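Local structure of putative sugar kinase PH1459 (3GBU) at residues 159-164 against 187-192; 30-35 against 62-67. The protein probably phosphorylates a sugar, perhaps fructose, at the expense of ATP, as a member of the PfkB carbohydrate kinase family. The protein carries 1 engineered substitution. All coordinates share one frame; numbering follows the deposited sequence.

Interaction 1: 159-164 against 187-192. With ATP (adenosine-5'-triphosphate), chain E.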
loop_
_atom_site.group_PDB
_atom_site.type_symbol
_atom_site.label_atom_id
_atom_site.label_comp_id
_atom_site.label_asym_id
_atom_site.label_seq_id
_atom_site.Cartn_x
_atom_site.Cartn_y
_atom_site.Cartn_z
ATOM N N PHE A 159 -16.176 -19.680 12.604
ATOM C CA PHE A 159 -15.538 -19.437 11.322
ATOM C C PHE A 159 -16.463 -18.799 10.293
ATOM O O PHE A 159 -17.518 -19.338 9.984
ATOM C CB PHE A 159 -14.995 -20.763 10.763
ATOM C CG PHE A 159 -14.205 -20.614 9.489
ATOM C CD1 PHE A 159 -13.014 -19.886 9.472
ATOM C CD2 PHE A 159 -14.653 -21.196 8.303
ATOM C CE1 PHE A 159 -12.279 -19.740 8.299
ATOM C CE2 PHE A 159 -13.932 -21.058 7.128
ATOM C CZ PHE A 159 -12.737 -20.327 7.122
ATOM N N ASP A 160 -16.066 -17.639 9.778
ATOM C CA ASP A 160 -16.826 -16.952 8.736
ATOM C C ASP A 160 -16.109 -17.298 7.424
ATOM O O ASP A 160 -15.005 -16.820 7.173
ATOM C CB ASP A 160 -16.795 -15.430 8.942
ATOM C CG ASP A 160 -17.629 -14.680 7.900
ATOM O OD1 ASP A 160 -17.813 -15.198 6.782
ATOM O OD2 ASP A 160 -18.095 -13.563 8.188
ATOM N N VAL A 161 -16.729 -18.121 6.587
ATOM C CA VAL A 161 -16.106 -18.525 5.327
ATOM C C VAL A 161 -15.473 -17.363 4.555
ATOM O O VAL A 161 -14.382 -17.519 3.995
ATOM C CB VAL A 161 -17.113 -19.282 4.434
ATOM C CG1 VAL A 161 -16.551 -19.473 3.030
ATOM C CG2 VAL A 161 -17.406 -20.637 5.057
ATOM N N ASN A 162 -16.158 -16.218 4.531
ATOM C CA ASN A 162 -15.678 -14.999 3.866
ATOM C C ASN A 162 -14.768 -15.287 2.659
ATOM O O ASN A 162 -13.589 -14.932 2.643
ATOM C CB ASN A 162 -14.947 -14.134 4.909
ATOM C CG ASN A 162 -14.731 -12.707 4.446
ATOM O OD1 ASN A 162 -15.558 -12.150 3.717
ATOM N ND2 ASN A 162 -13.625 -12.096 4.883
ATOM N N LEU A 163 -15.337 -15.913 1.637
ATOM C CA LEU A 163 -14.586 -16.299 0.450
ATOM C C LEU A 163 -14.104 -15.152 -0.438
ATOM O O LEU A 163 -14.887 -14.302 -0.854
ATOM C CB LEU A 163 -15.431 -17.261 -0.382
ATOM C CG LEU A 163 -14.701 -18.334 -1.190
ATOM C CD1 LEU A 163 -14.253 -19.435 -0.251
ATOM C CD2 LEU A 163 -15.627 -18.915 -2.246
ATOM N N ARG A 164 -12.804 -15.147 -0.726
ATOM C CA ARG A 164 -12.189 -14.141 -1.592
ATOM C C ARG A 164 -11.278 -14.878 -2.567
ATOM O O ARG A 164 -10.068 -14.985 -2.352
ATOM C CB ARG A 164 -11.369 -13.141 -0.774
ATOM C CG ARG A 164 -12.195 -12.291 0.164
ATOM C CD ARG A 164 -13.111 -11.364 -0.598
ATOM N NE ARG A 164 -13.904 -10.544 0.312
ATOM C CZ ARG A 164 -14.920 -10.991 1.046
ATOM N NH1 ARG A 164 -15.287 -12.266 0.987
ATOM N NH2 ARG A 164 -15.569 -10.154 1.846
ATOM N N ASP A 187 -17.258 -24.930 15.519
ATOM C CA ASP A 187 -18.526 -25.229 16.155
ATOM C C ASP A 187 -19.556 -24.317 15.486
ATOM O O ASP A 187 -20.706 -24.696 15.270
ATOM C CB ASP A 187 -18.441 -24.894 17.641
ATOM C CG ASP A 187 -17.419 -25.741 18.368
ATOM O OD1 ASP A 187 -17.723 -26.923 18.623
ATOM O OD2 ASP A 187 -16.319 -25.230 18.675
ATOM N N ILE A 188 -19.112 -23.114 15.134
ATOM C CA ILE A 188 -19.980 -22.114 14.523
ATOM C C ILE A 188 -19.481 -21.657 13.153
ATOM O O ILE A 188 -18.373 -21.144 13.029
ATOM C CB ILE A 188 -20.088 -20.896 15.452
ATOM C CG1 ILE A 188 -20.640 -21.350 16.806
ATOM C CG2 ILE A 188 -20.947 -19.815 14.809
ATOM C CD1 ILE A 188 -20.207 -20.486 17.963
ATOM N N VAL A 189 -20.305 -21.845 12.125
ATOM C CA VAL A 189 -19.927 -21.450 10.777
ATOM C C VAL A 189 -20.896 -20.427 10.178
ATOM O O VAL A 189 -22.111 -20.568 10.299
ATOM C CB VAL A 189 -19.865 -22.679 9.819
ATOM C CG1 VAL A 189 -19.502 -22.222 8.403
ATOM C CG2 VAL A 189 -18.847 -23.696 10.336
ATOM N N LYS A 190 -20.345 -19.400 9.540
ATOM C CA LYS A 190 -21.140 -18.370 8.887
ATOM C C LYS A 190 -20.771 -18.364 7.407
ATOM O O LYS A 190 -19.604 -18.504 7.053
ATOM C CB LYS A 190 -20.853 -16.988 9.488
ATOM C CG LYS A 190 -21.547 -15.831 8.749
ATOM C CD LYS A 190 -21.216 -14.484 9.393
ATOM C CE LYS A 190 -21.663 -13.304 8.541
ATOM N NZ LYS A 190 -20.889 -13.147 7.275
ATOM N N ALA A 191 -21.762 -18.218 6.539
ATOM C CA ALA A 191 -21.483 -18.180 5.111
ATOM C C ALA A 191 -22.679 -17.682 4.332
ATOM O O ALA A 191 -23.819 -17.823 4.770
ATOM C CB ALA A 191 -21.089 -19.566 4.617
ATOM N N SER A 192 -22.412 -17.086 3.177
ATOM C CA SER A 192 -23.481 -16.601 2.325
ATOM C C SER A 192 -23.983 -17.806 1.529
ATOM O O SER A 192 -23.264 -18.791 1.361
ATOM C CB SER A 192 -22.958 -15.537 1.362
ATOM O OG SER A 192 -22.140 -16.117 0.364
HETATM P PG ATP E . -20.282 -10.416 2.645
HETATM O O1G ATP E . -20.356 -10.947 1.242
HETATM O O2G ATP E . -18.909 -10.612 3.256
HETATM O O3G ATP E . -20.773 -8.973 2.731
HETATM P PB ATP E . -22.414 -10.945 4.601
HETATM O O1B ATP E . -22.728 -12.093 5.536
HETATM O O2B ATP E . -21.895 -9.651 5.128
HETATM O O3B ATP E . -21.322 -11.346 3.461
HETATM P PA ATP E . -24.841 -9.446 4.008
HETATM O O1A ATP E . -24.155 -8.125 4.304
HETATM O O2A ATP E . -25.833 -9.493 2.889
HETATM O O3A ATP E . -23.753 -10.644 3.745
HETATM O "O5'" ATP E . -25.541 -10.017 5.343
HETATM C "C5'" ATP E . -25.357 -9.440 6.639
HETATM C "C4'" ATP E . -26.722 -9.453 7.332
HETATM O "O4'" ATP E . -27.105 -8.080 7.492
HETATM C "C3'" ATP E . -27.866 -10.056 6.512
HETATM O "O3'" ATP E . -28.027 -11.444 6.711
HETATM C "C2'" ATP E . -29.059 -9.266 6.937
HETATM O "O2'" ATP E . -29.732 -9.833 8.064
HETATM C "C1'" ATP E . -28.502 -7.901 7.253
HETATM N N9 ATP E . -28.789 -7.041 6.055
HETATM C C8 ATP E . -28.035 -6.827 4.940
HETATM N N7 ATP E . -28.650 -5.975 4.074
HETATM C C5 ATP E . -29.821 -5.625 4.632
HETATM C C6 ATP E . -30.976 -4.760 4.287
HETATM N N6 ATP E . -30.992 -4.083 3.130
HETATM N N1 ATP E . -32.021 -4.677 5.176
HETATM C C2 ATP E . -32.038 -5.353 6.363
HETATM N N3 ATP E . -31.019 -6.158 6.741
HETATM C C4 ATP E . -29.910 -6.326 5.940
#

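Interaction 2: 30-35 against 62-67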
loop_
_atom_site.group_PDB
_atom_site.type_symbol
_atom_site.label_atom_id
_atom_site.label_comp_id
_atom_site.label_asym_id
_atom_site.label_seq_id
_atom_site.Cartn_x
_atom_site.Cartn_y
_atom_site.Cartn_z
ATOM N N LYS A 30 -8.666 6.714 4.556
ATOM C CA LYS A 30 -8.190 5.547 5.295
ATOM C C LYS A 30 -9.015 5.240 6.544
ATOM O O LYS A 30 -9.382 6.141 7.298
ATOM C CB LYS A 30 -6.698 5.707 5.644
ATOM C CG LYS A 30 -6.369 6.260 7.018
ATOM C CD LYS A 30 -4.848 6.157 7.266
ATOM C CE LYS A 30 -4.491 6.222 8.744
ATOM N NZ LYS A 30 -4.956 7.480 9.378
ATOM N N HIS A 31 -9.319 3.960 6.724
ATOM C CA HIS A 31 -10.098 3.475 7.864
ATOM C C HIS A 31 -9.591 2.102 8.282
ATOM O O HIS A 31 -8.912 1.425 7.515
ATOM C CB HIS A 31 -11.583 3.332 7.498
ATOM C CG HIS A 31 -12.238 4.619 7.115
ATOM N ND1 HIS A 31 -12.609 5.571 8.042
ATOM C CD2 HIS A 31 -12.561 5.125 5.901
ATOM C CE1 HIS A 31 -13.132 6.610 7.414
ATOM N NE2 HIS A 31 -13.114 6.364 6.115
ATOM N N PRO A 32 -9.926 1.673 9.509
ATOM C CA PRO A 32 -9.487 0.358 9.985
ATOM C C PRO A 32 -10.330 -0.718 9.299
ATOM O O PRO A 32 -11.540 -0.537 9.121
ATOM C CB PRO A 32 -9.761 0.413 11.488
ATOM C CG PRO A 32 -9.802 1.888 11.804
ATOM C CD PRO A 32 -10.506 2.465 10.605
ATOM N N GLY A 33 -9.700 -1.826 8.912
ATOM C CA GLY A 33 -10.433 -2.894 8.253
ATOM C C GLY A 33 -9.966 -4.286 8.644
ATOM O O GLY A 33 -8.988 -4.444 9.387
ATOM N N GLY A 34 -10.649 -5.304 8.128
ATOM C CA GLY A 34 -10.300 -6.681 8.443
ATOM C C GLY A 34 -11.450 -7.311 9.201
ATOM O O GLY A 34 -11.740 -6.913 10.330
ATOM N N ALA A 35 -12.109 -8.289 8.588
ATOM C CA ALA A 35 -13.260 -8.956 9.200
ATOM C C ALA A 35 -13.121 -9.261 10.695
ATOM O O ALA A 35 -13.973 -8.873 11.494
ATOM C CB ALA A 35 -13.581 -10.244 8.435
ATOM N N GLY A 62 0.318 0.932 11.560
ATOM C CA GLY A 62 0.144 -0.084 12.575
ATOM C C GLY A 62 -0.327 0.593 13.854
ATOM O O GLY A 62 -1.248 0.110 14.504
ATOM N N GLU A 63 0.293 1.722 14.201
ATOM C CA GLU A 63 -0.060 2.477 15.410
ATOM C C GLU A 63 -1.491 2.997 15.346
ATOM O O GLU A 63 -2.208 3.013 16.352
ATOM C CB GLU A 63 0.913 3.645 15.601
ATOM C CG GLU A 63 2.361 3.193 15.594
ATOM C CD GLU A 63 3.344 4.339 15.685
ATOM O OE1 GLU A 63 3.102 5.396 15.055
ATOM O OE2 GLU A 63 4.378 4.174 16.376
ATOM N N TYR A 64 -1.893 3.425 14.155
ATOM C CA TYR A 64 -3.237 3.924 13.915
ATOM C C TYR A 64 -4.247 2.839 14.261
ATOM O O TYR A 64 -5.161 3.057 15.058
ATOM C CB TYR A 64 -3.381 4.292 12.436
ATOM C CG TYR A 64 -4.804 4.532 11.977
ATOM C CD1 TYR A 64 -5.489 5.700 12.323
ATOM C CD2 TYR A 64 -5.457 3.600 11.175
ATOM C CE1 TYR A 64 -6.792 5.938 11.869
ATOM C CE2 TYR A 64 -6.757 3.822 10.720
ATOM C CZ TYR A 64 -7.418 4.997 11.067
ATOM O OH TYR A 64 -8.687 5.229 10.579
ATOM N N LEU A 65 -4.069 1.663 13.658
ATOM C CA LEU A 65 -4.980 0.542 13.889
ATOM C C LEU A 65 -5.115 0.150 15.364
ATOM O O LEU A 65 -6.223 -0.050 15.864
ATOM C CB LEU A 65 -4.542 -0.654 13.043
ATOM C CG LEU A 65 -4.664 -0.407 11.528
ATOM C CD1 LEU A 65 -4.169 -1.626 10.738
ATOM C CD2 LEU A 65 -6.118 -0.092 11.188
ATOM N N ILE A 66 -3.991 0.053 16.060
ATOM C CA ILE A 66 -3.998 -0.292 17.473
ATOM C C ILE A 66 -4.750 0.781 18.260
ATOM O O ILE A 66 -5.519 0.476 19.174
ATOM C CB ILE A 66 -2.545 -0.433 18.010
ATOM C CG1 ILE A 66 -1.911 -1.707 17.435
ATOM C CG2 ILE A 66 -2.537 -0.454 19.535
ATOM C CD1 ILE A 66 -0.427 -1.876 17.755
ATOM N N GLU A 67 -4.540 2.040 17.904
ATOM C CA GLU A 67 -5.230 3.110 18.602
ATOM C C GLU A 67 -6.740 3.078 18.375
ATOM O O GLU A 67 -7.516 3.225 19.325
ATOM C CB GLU A 67 -4.678 4.468 18.178
ATOM C CG GLU A 67 -3.394 4.857 18.884
ATOM C CD GLU A 67 -2.957 6.263 18.523
ATOM O OE1 GLU A 67 -3.838 7.153 18.489
ATOM O OE2 GLU A 67 -1.747 6.479 18.285
#

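Interaction 1: 159-164 against 187-192
Ile-188 O accepts the backbone N-H of Phe-159 at 2.7 Å, one of the backbone bonds between two parallel strands of the central sheet that helix 172-185 links in a beta-alpha-beta crossover. Val-189 pairs with Phe-159; both are apolar and leave on the face away from Asp-160 and Lys-190, where the phenylalanine side chain lies on Leu-179 of that helix. Lys-190 then bonds to the same neighbouring strand through both its N, to Phe-159 O (2.9 Å), and its O, to Val-161 N (2.9 Å). Its side chain runs alongside that of Asp-160. Extended as far as CE, the lysine chain bends at its last torsion (-69°), bringing NZ to Asp-160 OD2 in a salt bridge of 3.0 Å that meets the oxygen from above the carboxylate plane. Asp-160 OD1 takes the N-H of Asn-162 in an Asx turn as the strand ends. With an alanine here, NZ would probably lose its carboxylate mate and the turn its acceptor. Ala-191, whose small side chain fits beside helix 193-200, meets Val-161 CG2 through CB at 3.9 Å. Beside these strand ends lies the triphosphate, with ATP O1B 2.7 Å from Lys-190 NZ, which donates to it.

Interaction 2: 30-35 against 62-67
Lys-30 lies over the ring of Tyr-64, the two side chains sliding past each other in opposite directions. CE stands almost above the ring centre, 3.5 Å from the centroid, while a bend at the last torsion (-59°) keeps NZ over the same face, 3.6 Å from the centroid, in a cation-pi contact. A long lysine suits this place: its methylene end packs on the aromatic face while its ammonium group hydrogen bonds to Val-25 O and Lys-23 O of the second subunit, which lies beyond Lys-30 and Tyr-64. Pro-32 crosses the tyrosine at about a right angle, its CD 3.3 Å from Tyr-64 OH and its CG 3.8 Å from Tyr-64 CE2. One step along the helix, Leu-65 presses CD2 against Pro-32 CB at 3.7 Å on the inner side, where Ile-12 also packs against Tyr-64 and Leu-65. The outer side is looser: His-31, partly exposed, has its CB pointing away from the helix and bonds through NE2 to Glu-29. The outermost strand, within this chain, of the small four-stranded sheet thus rests on helix 60-71, and the backbone of Lys-30 bonds on to the second subunit, consistent with the dimerising lid of ribokinase-like kinases.

From the N terminus, interaction 2 comes first: the chain leaves strand 27-33 of the small sheet, probably the lid as in ribokinase relatives, runs through helix 35-45 and strand 50-57 of the main sheet, and closes the loop when helix 60-71 returns to the strand. Only much later does interaction 1 open, at the end of strand 156-160, to close after helix 172-185 on the adjacent strand 188-192. The two loops therefore follow in series, neither nesting nor crossing. Interaction 2 ties the small sheet to helix 60-71; interaction 1 lies within the main sheet, at the nucleotide site. Their centres are 22 Å apart, yet their segments meet where Asn-162 ND2 packs 4.0 Å from Ala-35 CB, just beyond Gly-33 and Gly-34.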